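Local coordinates for protein 3-isopropylmalate dehydratase small subunit (Campylobacter jejuni, PDB 3Q3W) that catalyses, as the small subunit of isopropylmalate isomerase, the interconversion of 2-isopropylmalate and 3-isopropylmalate through 2-isopropylmaleate in leucine biosynthesis, at residues Asp25-Lys30 and Trp93-Tyr98; Gly85-His90 and Lys113-Gly118; Gly120-Glu125 and Ile146-Leu151. One frame throughout, in Å; residues are numbered along the deposited sequence.

In the fold
Interactions 1 and 2 lie in the aconitase C-terminal family region; interactions 1 and 3 stand on opposite sides of the chain's centre, about 19 Å apart between their centres. Interactions 1 and 2 (centres about 11 Å apart) interlock along the chain and meet at R88, whose NH1 forms a 3.0 Å salt bridge with OD1 of D25. Interaction 2 lies about 17 Å from interaction 3 between centres; helix 110-118 is followed by strand 122-125, and NZ of K113 bridges OE2 of E125 at 3.0 Å. Interactions 1 and 2 probably border the active site, to which the loop 85-90 would contribute as its counterpart does in aconitase.

Interaction 1: residues Asp25-Lys30 and Trp93-Tyr98; sequences DQIIPK and WALVDY
I27 and L95 make the first of two apolar contacts that join the end of the short helix 24-27 to helix 90-98. The methyl CG2 of I27 rests against CD1 of L95 at 3.9 Å, and CG of the same leucine is almost as near. The two side chains cross at about a right angle. With CG1 of I27 beside the backbone N (chi1 -63°), CG2 falls opposite that N and faces the leucine.

The second apolar contact is made one residue later, where I28 has already left helical backbone geometry. Its CD1 reaches CB of A94 at 3.9 Å, with its own CB slightly farther from the same methyl. CG1 lies opposite the backbone N (chi1 179°), extending the chain across to the alanine. Here the backbones come nearest, 6.9 Å between CA of I28 and CA of A94, a spacing suited to the small alanine side chain.

F112 of helix 110-118 and L45 both touch I27 and L95, extending the apolar cluster beyond the pair. The salt bridge of D25 with R88 anchors the turn from another side. All four touching residues are buried. Their contact is made of aliphatic carbons and no hydrogen bond crosses it, so between these two segments shape fit, not directed bonds, does the joining.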
loop_
_atom_site.group_PDB
_atom_site.type_symbol
_atom_site.label_atom_id
_atom_site.label_comp_id
_atom_site.label_asym_id
_atom_site.label_seq_id
_atom_site.Cartn_x
_atom_site.Cartn_y
_atom_site.Cartn_z
ATOM N N ASP A 25 4.101 12.386 -5.179
ATOM C CA ASP A 25 3.470 13.576 -4.592
ATOM C C ASP A 25 2.062 13.374 -4.049
ATOM O O ASP A 25 1.640 14.072 -3.119
ATOM C CB ASP A 25 3.371 14.725 -5.585
ATOM C CG ASP A 25 4.697 15.296 -5.942
ATOM O OD1 ASP A 25 5.358 15.888 -5.046
ATOM O OD2 ASP A 25 5.060 15.166 -7.133
ATOM N N GLN A 26 1.311 12.475 -4.656
ATOM C CA GLN A 26 0.028 12.092 -4.106
ATOM C C GLN A 26 0.237 11.304 -2.840
ATOM O O GLN A 26 -0.508 11.467 -1.901
ATOM C CB GLN A 26 -0.782 11.303 -5.119
ATOM C CG GLN A 26 -1.079 12.094 -6.375
ATOM C CD GLN A 26 -1.995 11.325 -7.289
ATOM O OE1 GLN A 26 -1.576 10.694 -8.241
ATOM N NE2 GLN A 26 -3.240 11.340 -6.970
ATOM N N ILE A 27 1.222 10.427 -2.830
ATOM C CA ILE A 27 1.521 9.629 -1.631
ATOM C C ILE A 27 1.936 10.550 -0.461
ATOM O O ILE A 27 1.422 10.435 0.630
ATOM C CB ILE A 27 2.587 8.524 -1.897
ATOM C CG1 ILE A 27 2.056 7.508 -2.923
ATOM C CG2 ILE A 27 2.897 7.719 -0.597
ATOM C CD1 ILE A 27 3.122 6.597 -3.543
ATOM N N ILE A 28 2.850 11.487 -0.718
ATOM C CA ILE A 28 3.287 12.408 0.319
ATOM C C ILE A 28 3.925 13.607 -0.339
ATOM O O ILE A 28 4.949 13.474 -1.027
ATOM C CB ILE A 28 4.284 11.741 1.363
ATOM C CG1 ILE A 28 4.724 12.765 2.421
ATOM C CG2 ILE A 28 5.441 10.995 0.660
ATOM C CD1 ILE A 28 5.245 12.159 3.747
ATOM N N PRO A 29 3.317 14.768 -0.129
ATOM C CA PRO A 29 3.751 15.972 -0.776
ATOM C C PRO A 29 5.109 16.479 -0.237
ATOM O O PRO A 29 5.547 16.080 0.846
ATOM C CB PRO A 29 2.628 16.956 -0.443
ATOM C CG PRO A 29 1.493 16.151 -0.116
ATOM C CD PRO A 29 2.001 14.942 0.511
ATOM N N LYS A 30 5.723 17.357 -1.010
ATOM C CA LYS A 30 7.099 17.797 -0.810
ATOM C C LYS A 30 7.310 18.589 0.474
ATOM O O LYS A 30 8.400 18.568 1.008
ATOM C CB LYS A 30 7.583 18.655 -1.977
ATOM C CG LYS A 30 7.679 17.948 -3.322
ATOM C CD LYS A 30 7.944 19.012 -4.402
ATOM C CE LYS A 30 8.378 18.436 -5.764
ATOM N NZ LYS A 30 9.512 17.487 -5.656
ATOM N N TRP A 93 7.706 5.173 3.510
ATOM C CA TRP A 93 7.565 5.518 4.924
ATOM C C TRP A 93 6.146 5.985 5.338
ATOM O O TRP A 93 5.638 5.574 6.373
ATOM C CB TRP A 93 8.529 6.605 5.277
ATOM C CG TRP A 93 9.982 6.261 5.092
ATOM C CD1 TRP A 93 10.524 5.052 4.731
ATOM C CD2 TRP A 93 11.079 7.146 5.299
ATOM N NE1 TRP A 93 11.914 5.148 4.710
ATOM C CE2 TRP A 93 12.266 6.416 5.062
ATOM C CE3 TRP A 93 11.179 8.502 5.684
ATOM C CZ2 TRP A 93 13.540 7.005 5.145
ATOM C CZ3 TRP A 93 12.458 9.079 5.779
ATOM C CH2 TRP A 93 13.606 8.319 5.527
ATOM N N ALA A 94 5.555 6.881 4.559
ATOM C CA ALA A 94 4.221 7.365 4.896
ATOM C C ALA A 94 3.212 6.222 4.858
ATOM O O ALA A 94 2.344 6.090 5.714
ATOM C CB ALA A 94 3.832 8.483 3.941
ATOM N N LEU A 95 3.335 5.368 3.857
ATOM C CA LEU A 95 2.450 4.208 3.745
ATOM C C LEU A 95 2.603 3.273 4.939
ATOM O O LEU A 95 1.590 2.887 5.553
ATOM C CB LEU A 95 2.722 3.462 2.405
ATOM C CG LEU A 95 2.213 4.185 1.166
ATOM C CD1 LEU A 95 3.017 3.899 -0.117
ATOM C CD2 LEU A 95 0.706 3.893 0.968
ATOM N N VAL A 96 3.847 2.881 5.283
ATOM C CA VAL A 96 4.075 1.981 6.427
ATOM C C VAL A 96 3.670 2.611 7.766
ATOM O O VAL A 96 3.040 1.978 8.581
ATOM C CB VAL A 96 5.538 1.477 6.481
ATOM C CG1 VAL A 96 5.842 0.759 7.793
ATOM C CG2 VAL A 96 5.834 0.537 5.238
ATOM N N ASP A 97 4.018 3.879 7.965
ATOM C CA ASP A 97 3.679 4.583 9.192
ATOM C C ASP A 97 2.141 4.676 9.339
ATOM O O ASP A 97 1.623 4.647 10.469
ATOM C CB ASP A 97 4.255 5.999 9.201
ATOM C CG ASP A 97 5.821 6.030 9.349
ATOM O OD1 ASP A 97 6.447 4.970 9.536
ATOM O OD2 ASP A 97 6.424 7.133 9.298
ATOM N N TYR A 98 1.412 4.782 8.229
ATOM C CA TYR A 98 -0.064 4.825 8.308
ATOM C C TYR A 98 -0.590 3.494 8.760
ATOM O O TYR A 98 -1.658 3.363 9.339
ATOM C CB TYR A 98 -0.659 5.145 6.936
ATOM C CG TYR A 98 -2.148 5.267 6.930
ATOM C CD1 TYR A 98 -2.776 6.426 7.389
ATOM C CD2 TYR A 98 -2.943 4.223 6.455
ATOM C CE1 TYR A 98 -4.166 6.547 7.355
ATOM C CE2 TYR A 98 -4.303 4.347 6.400
ATOM C CZ TYR A 98 -4.931 5.480 6.856
ATOM O OH TYR A 98 -6.338 5.590 6.807
#

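Interaction 2: residues Gly85-His90 and Lys113-Gly118; sequences GSSREH and KNNALG
The flat carboxamide of N115 meets S87 through its nitrogen, and the loop 85-90 lays no atom in close contact over either of its faces. From ND2 two partners diverge by about 101°. On the side of OD1 stands OG of S87, 3.5 Å from ND2 of N115 and displaced from the amide plane; the bond is weak, with an N-H...O angle of 148°. On the side of CB a water accepts the other N-H of N115, its oxygen 2.8 Å from ND2. The same water donates to the carbonyl O of R88, again at 2.8 Å, and so carries the amide's reach to the next residue of the loop.

Torsions prepare both ends. CG of N115 lies opposite its carbonyl carbon and beside the backbone N (chi1 -68°), sending the amide out from helix 110-118 toward the loop. In S87, OG is turned opposite the backbone N to face that amide.

The other flat groups of the loop look elsewhere. CB of R88 points away from the helix, and NH1 of its guanidinium forms a salt bridge with OD1 of D25. The imidazole of H90 packs against the rings of W93 and, edge-to-face, of F41, while NE2 bonds to O of L34.

By its SSREH sequence the loop probably corresponds to a substrate-site loop of aconitase. One N-H of N115 goes to the serine in a weak bond, the other to a water that is hydrogen-bonded to the loop carbonyl. A weak direct bond and one water bridge at the surface are consistent with a loose, partly solvent-mediated link between loop and helix.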
loop_
_atom_site.group_PDB
_atom_site.type_symbol
_atom_site.label_atom_id
_atom_site.label_comp_id
_atom_site.label_asym_id
_atom_site.label_seq_id
_atom_site.Cartn_x
_atom_site.Cartn_y
_atom_site.Cartn_z
ATOM N N GLY A 85 7.274 8.048 -10.132
ATOM C CA GLY A 85 8.103 9.211 -9.863
ATOM C C GLY A 85 9.540 8.856 -9.558
ATOM O O GLY A 85 9.928 7.687 -9.587
ATOM N N SER A 86 10.345 9.874 -9.280
ATOM C CA SER A 86 11.713 9.646 -8.856
ATOM C C SER A 86 11.786 9.180 -7.398
ATOM O O SER A 86 10.796 9.256 -6.661
ATOM C CB SER A 86 12.570 10.900 -9.080
ATOM O OG SER A 86 11.910 12.030 -8.591
ATOM N N SER A 87 12.963 8.676 -7.007
ATOM C CA SER A 87 13.170 8.176 -5.651
ATOM C C SER A 87 12.537 9.143 -4.654
ATOM O O SER A 87 12.735 10.347 -4.748
ATOM C CB SER A 87 14.655 7.995 -5.357
ATOM O OG SER A 87 14.828 7.178 -4.199
ATOM N N ARG A 88 11.714 8.605 -3.761
ATOM C CA ARG A 88 11.179 9.338 -2.623
ATOM C C ARG A 88 11.031 8.306 -1.535
ATOM O O ARG A 88 10.018 7.594 -1.452
ATOM C CB ARG A 88 9.825 9.985 -2.948
ATOM C CG ARG A 88 9.412 10.967 -1.890
ATOM C CD ARG A 88 8.307 11.844 -2.287
ATOM N NE ARG A 88 8.678 12.832 -3.306
ATOM C CZ ARG A 88 7.839 13.750 -3.762
ATOM N NH1 ARG A 88 6.568 13.822 -3.277
ATOM N NH2 ARG A 88 8.251 14.596 -4.705
ATOM N N GLU A 89 12.046 8.195 -0.699
ATOM C CA GLU A 89 12.017 7.230 0.398
ATOM C C GLU A 89 10.825 7.447 1.327
ATOM O O GLU A 89 10.261 6.499 1.838
ATOM C CB GLU A 89 13.320 7.250 1.193
ATOM C CG GLU A 89 13.568 8.547 1.979
ATOM C CD GLU A 89 15.062 8.910 2.086
ATOM O OE1 GLU A 89 15.371 10.110 2.043
ATOM O OE2 GLU A 89 15.907 7.992 2.191
ATOM N N HIS A 90 10.423 8.701 1.503
ATOM C CA HIS A 90 9.260 9.042 2.319
ATOM C C HIS A 90 7.917 8.419 1.853
ATOM O O HIS A 90 7.010 8.285 2.680
ATOM C CB HIS A 90 9.069 10.552 2.380
ATOM C CG HIS A 90 10.130 11.268 3.151
ATOM N ND1 HIS A 90 11.366 11.540 2.619
ATOM C CD2 HIS A 90 10.126 11.816 4.388
ATOM C CE1 HIS A 90 12.090 12.194 3.504
ATOM N NE2 HIS A 90 11.351 12.402 4.574
ATOM N N LYS A 113 8.931 0.454 -6.068
ATOM C CA LYS A 113 8.849 -0.949 -5.692
ATOM C C LYS A 113 10.063 -1.353 -4.818
ATOM O O LYS A 113 9.888 -1.991 -3.768
ATOM C CB LYS A 113 8.739 -1.902 -6.917
ATOM C CG LYS A 113 8.468 -3.341 -6.441
ATOM C CD LYS A 113 8.775 -4.440 -7.438
ATOM C CE LYS A 113 7.903 -4.384 -8.628
ATOM N NZ LYS A 113 8.370 -5.490 -9.500
ATOM N N ASN A 114 11.261 -0.993 -5.257
ATOM C CA ASN A 114 12.473 -1.418 -4.571
ATOM C C ASN A 114 12.573 -0.758 -3.199
ATOM O O ASN A 114 12.883 -1.412 -2.224
ATOM C CB ASN A 114 13.699 -1.082 -5.386
ATOM C CG ASN A 114 14.950 -1.743 -4.846
ATOM O OD1 ASN A 114 15.828 -1.064 -4.352
ATOM N ND2 ASN A 114 15.039 -3.075 -4.956
ATOM N N ASN A 115 12.224 0.523 -3.130
ATOM C CA ASN A 115 12.179 1.215 -1.847
ATOM C C ASN A 115 11.149 0.644 -0.924
ATOM O O ASN A 115 11.385 0.569 0.294
ATOM C CB ASN A 115 11.904 2.688 -2.047
ATOM C CG ASN A 115 13.059 3.396 -2.723
ATOM O OD1 ASN A 115 14.216 2.928 -2.654
ATOM N ND2 ASN A 115 12.761 4.505 -3.404
ATOM N N ALA A 116 9.995 0.278 -1.469
ATOM C CA ALA A 116 8.942 -0.227 -0.618
ATOM C C ALA A 116 9.370 -1.567 -0.032
ATOM O O ALA A 116 9.205 -1.810 1.162
ATOM C CB ALA A 116 7.621 -0.353 -1.378
ATOM N N LEU A 117 9.875 -2.441 -0.887
ATOM C CA LEU A 117 10.337 -3.769 -0.493
ATOM C C LEU A 117 11.458 -3.648 0.517
ATOM O O LEU A 117 11.488 -4.386 1.501
ATOM C CB LEU A 117 10.815 -4.573 -1.711
ATOM C CG LEU A 117 9.639 -5.010 -2.599
ATOM C CD1 LEU A 117 10.188 -5.608 -3.930
ATOM C CD2 LEU A 117 8.699 -6.000 -1.840
ATOM N N GLY A 118 12.330 -2.671 0.304
ATOM C CA GLY A 118 13.345 -2.320 1.304
ATOM C C GLY A 118 12.800 -1.919 2.674
ATOM O O GLY A 118 13.483 -2.063 3.688
HETATM O O HOH W 1 10.246 5.697 -3.502
#

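Interaction 3: residues Gly120-Glu125 and Ile146-Leu151; sequences GLLTIE and IEISLL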
loop_
_atom_site.group_PDB
_atom_site.type_symbol
_atom_site.label_atom_id
_atom_site.label_comp_id
_atom_site.label_asym_id
_atom_site.label_seq_id
_atom_site.Cartn_x
_atom_site.Cartn_y
_atom_site.Cartn_z
ATOM N N GLY A 120 9.883 -3.077 3.918
ATOM C CA GLY A 120 8.992 -4.131 4.451
ATOM C C GLY A 120 7.566 -3.973 3.999
ATOM O O GLY A 120 6.683 -4.604 4.548
ATOM N N LEU A 121 7.359 -3.144 2.982
ATOM C CA LEU A 121 6.062 -2.907 2.365
ATOM C C LEU A 121 5.908 -3.875 1.163
ATOM O O LEU A 121 6.534 -3.671 0.138
ATOM C CB LEU A 121 5.976 -1.447 1.895
ATOM C CG LEU A 121 4.720 -0.932 1.171
ATOM C CD1 LEU A 121 3.444 -1.308 1.940
ATOM C CD2 LEU A 121 4.755 0.578 0.898
ATOM N N LEU A 122 5.102 -4.926 1.303
ATOM C CA LEU A 122 4.973 -5.924 0.251
ATOM C C LEU A 122 4.171 -5.482 -0.962
ATOM O O LEU A 122 2.966 -5.160 -0.882
ATOM C CB LEU A 122 4.374 -7.203 0.788
ATOM C CG LEU A 122 4.215 -8.373 -0.180
ATOM C CD1 LEU A 122 5.532 -8.720 -0.936
ATOM C CD2 LEU A 122 3.728 -9.604 0.607
ATOM N N THR A 123 4.826 -5.535 -2.104
ATOM C CA THR A 123 4.242 -5.086 -3.347
ATOM C C THR A 123 3.854 -6.303 -4.213
ATOM O O THR A 123 4.717 -7.052 -4.695
ATOM C CB THR A 123 5.259 -4.240 -4.065
ATOM O OG1 THR A 123 6.399 -5.047 -4.299
ATOM C CG2 THR A 123 5.671 -3.083 -3.196
ATOM N N ILE A 124 2.545 -6.483 -4.361
ATOM C CA ILE A 124 1.948 -7.635 -5.017
ATOM C C ILE A 124 1.440 -7.223 -6.367
ATOM O O ILE A 124 0.491 -6.424 -6.477
ATOM C CB ILE A 124 0.780 -8.165 -4.196
ATOM C CG1 ILE A 124 1.313 -8.720 -2.880
ATOM C CG2 ILE A 124 -0.017 -9.217 -4.983
ATOM C CD1 ILE A 124 0.309 -8.849 -1.755
ATOM N N GLU A 125 2.069 -7.773 -7.401
ATOM C CA GLU A 125 1.654 -7.492 -8.765
ATOM C C GLU A 125 0.673 -8.580 -9.165
ATOM O O GLU A 125 1.014 -9.772 -9.092
ATOM C CB GLU A 125 2.855 -7.442 -9.716
ATOM C CG GLU A 125 3.661 -6.153 -9.589
ATOM C CD GLU A 125 4.953 -6.121 -10.408
ATOM O OE1 GLU A 125 5.327 -7.174 -11.024
ATOM O OE2 GLU A 125 5.571 -5.015 -10.464
ATOM N N ILE A 146 -8.699 -8.952 3.417
ATOM C CA ILE A 146 -7.978 -9.782 2.490
ATOM C C ILE A 146 -6.870 -10.480 3.278
ATOM O O ILE A 146 -6.340 -9.931 4.239
ATOM C CB ILE A 146 -7.413 -8.980 1.310
ATOM C CG1 ILE A 146 -8.576 -8.477 0.428
ATOM C CG2 ILE A 146 -6.408 -9.850 0.520
ATOM C CD1 ILE A 146 -8.197 -7.549 -0.718
ATOM N N GLU A 147 -6.560 -11.723 2.927
ATOM C CA GLU A 147 -5.409 -12.400 3.550
ATOM C C GLU A 147 -4.295 -12.643 2.542
ATOM O O GLU A 147 -4.544 -12.964 1.401
ATOM C CB GLU A 147 -5.814 -13.709 4.233
ATOM C CG GLU A 147 -4.715 -14.238 5.165
ATOM C CD GLU A 147 -5.165 -15.337 6.119
ATOM O OE1 GLU A 147 -6.377 -15.516 6.332
ATOM O OE2 GLU A 147 -4.286 -16.023 6.674
ATOM N N ILE A 148 -3.044 -12.467 2.989
ATOM C CA ILE A 148 -1.878 -12.615 2.113
ATOM C C ILE A 148 -0.862 -13.486 2.805
ATOM O O ILE A 148 -0.524 -13.216 3.946
ATOM C CB ILE A 148 -1.207 -11.292 1.809
ATOM C CG1 ILE A 148 -2.177 -10.328 1.131
ATOM C CG2 ILE A 148 0.062 -11.541 0.943
ATOM C CD1 ILE A 148 -1.821 -8.822 1.270
ATOM N N SER A 149 -0.409 -14.544 2.126
ATOM C CA SER A 149 0.687 -15.367 2.600
ATOM C C SER A 149 1.906 -15.138 1.704
ATOM O O SER A 149 1.875 -15.420 0.508
ATOM C CB SER A 149 0.289 -16.854 2.565
ATOM O OG SER A 149 1.373 -17.689 2.957
ATOM N N LEU A 150 2.999 -14.661 2.273
ATOM C CA LEU A 150 4.220 -14.471 1.483
ATOM C C LEU A 150 4.977 -15.788 1.376
ATOM O O LEU A 150 5.847 -15.934 0.513
ATOM C CB LEU A 150 5.118 -13.399 2.077
ATOM C CG LEU A 150 6.471 -13.149 1.411
ATOM C CD1 LEU A 150 6.340 -12.784 -0.027
ATOM C CD2 LEU A 150 7.147 -12.082 2.156
ATOM N N LEU A 151 4.660 -16.750 2.245
ATOM C CA LEU A 151 5.179 -18.109 2.113
ATOM C C LEU A 151 4.646 -18.782 0.878
ATOM O O LEU A 151 5.401 -19.358 0.127
ATOM C CB LEU A 151 4.799 -18.972 3.296
ATOM C CG LEU A 151 5.550 -18.682 4.580
ATOM C CD1 LEU A 151 5.018 -19.594 5.692
ATOM C CD2 LEU A 151 7.034 -18.889 4.377
#
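The backbones of strand 122-125 and of strand 145-149 with the residue that follows it, L150, face each other without being paired, with CA of L122 8.7 Å from CA of L150 and CA of I124 9.5 Å from CA of I148. No hydrogen bond crosses, and the two segments meet through side chains.

I124 and I148 reach toward each other tip to tip, their CD1 methyls 3.7 Å apart. CD1 of I124 also lies 3.8 Å from CG2 of I148, and thus rests against both CD1 and CG2 of its partner. In both isoleucines CG1 is opposite the carbonyl carbon (chi1 -66° in I124 and -59° in I148), which brings the two ends together.

L122 uses a single methyl twice: its CD2 lies 4.2 Å from CG2 of I148 and equally far from CD1 of L150. With I148 the leucine slides past in the opposite direction, whereas it slants across L150. CG2 of I148 touches both L122 and I124.

In the mixed sheet, strand 122-125 is an outermost strand, separated from 145-149 by strands 102-105, 73-78 and 9-17, so the meeting of their side chains is consistent with a strongly curled sheet. F7 and L166 also touch L122, F164 touches I124, and V155 of strand 154-157 touches I148. On the other face of strand 122-125, T123 packs on helix 110-118, whose Schellman ending at G120 turns the chain into the strand.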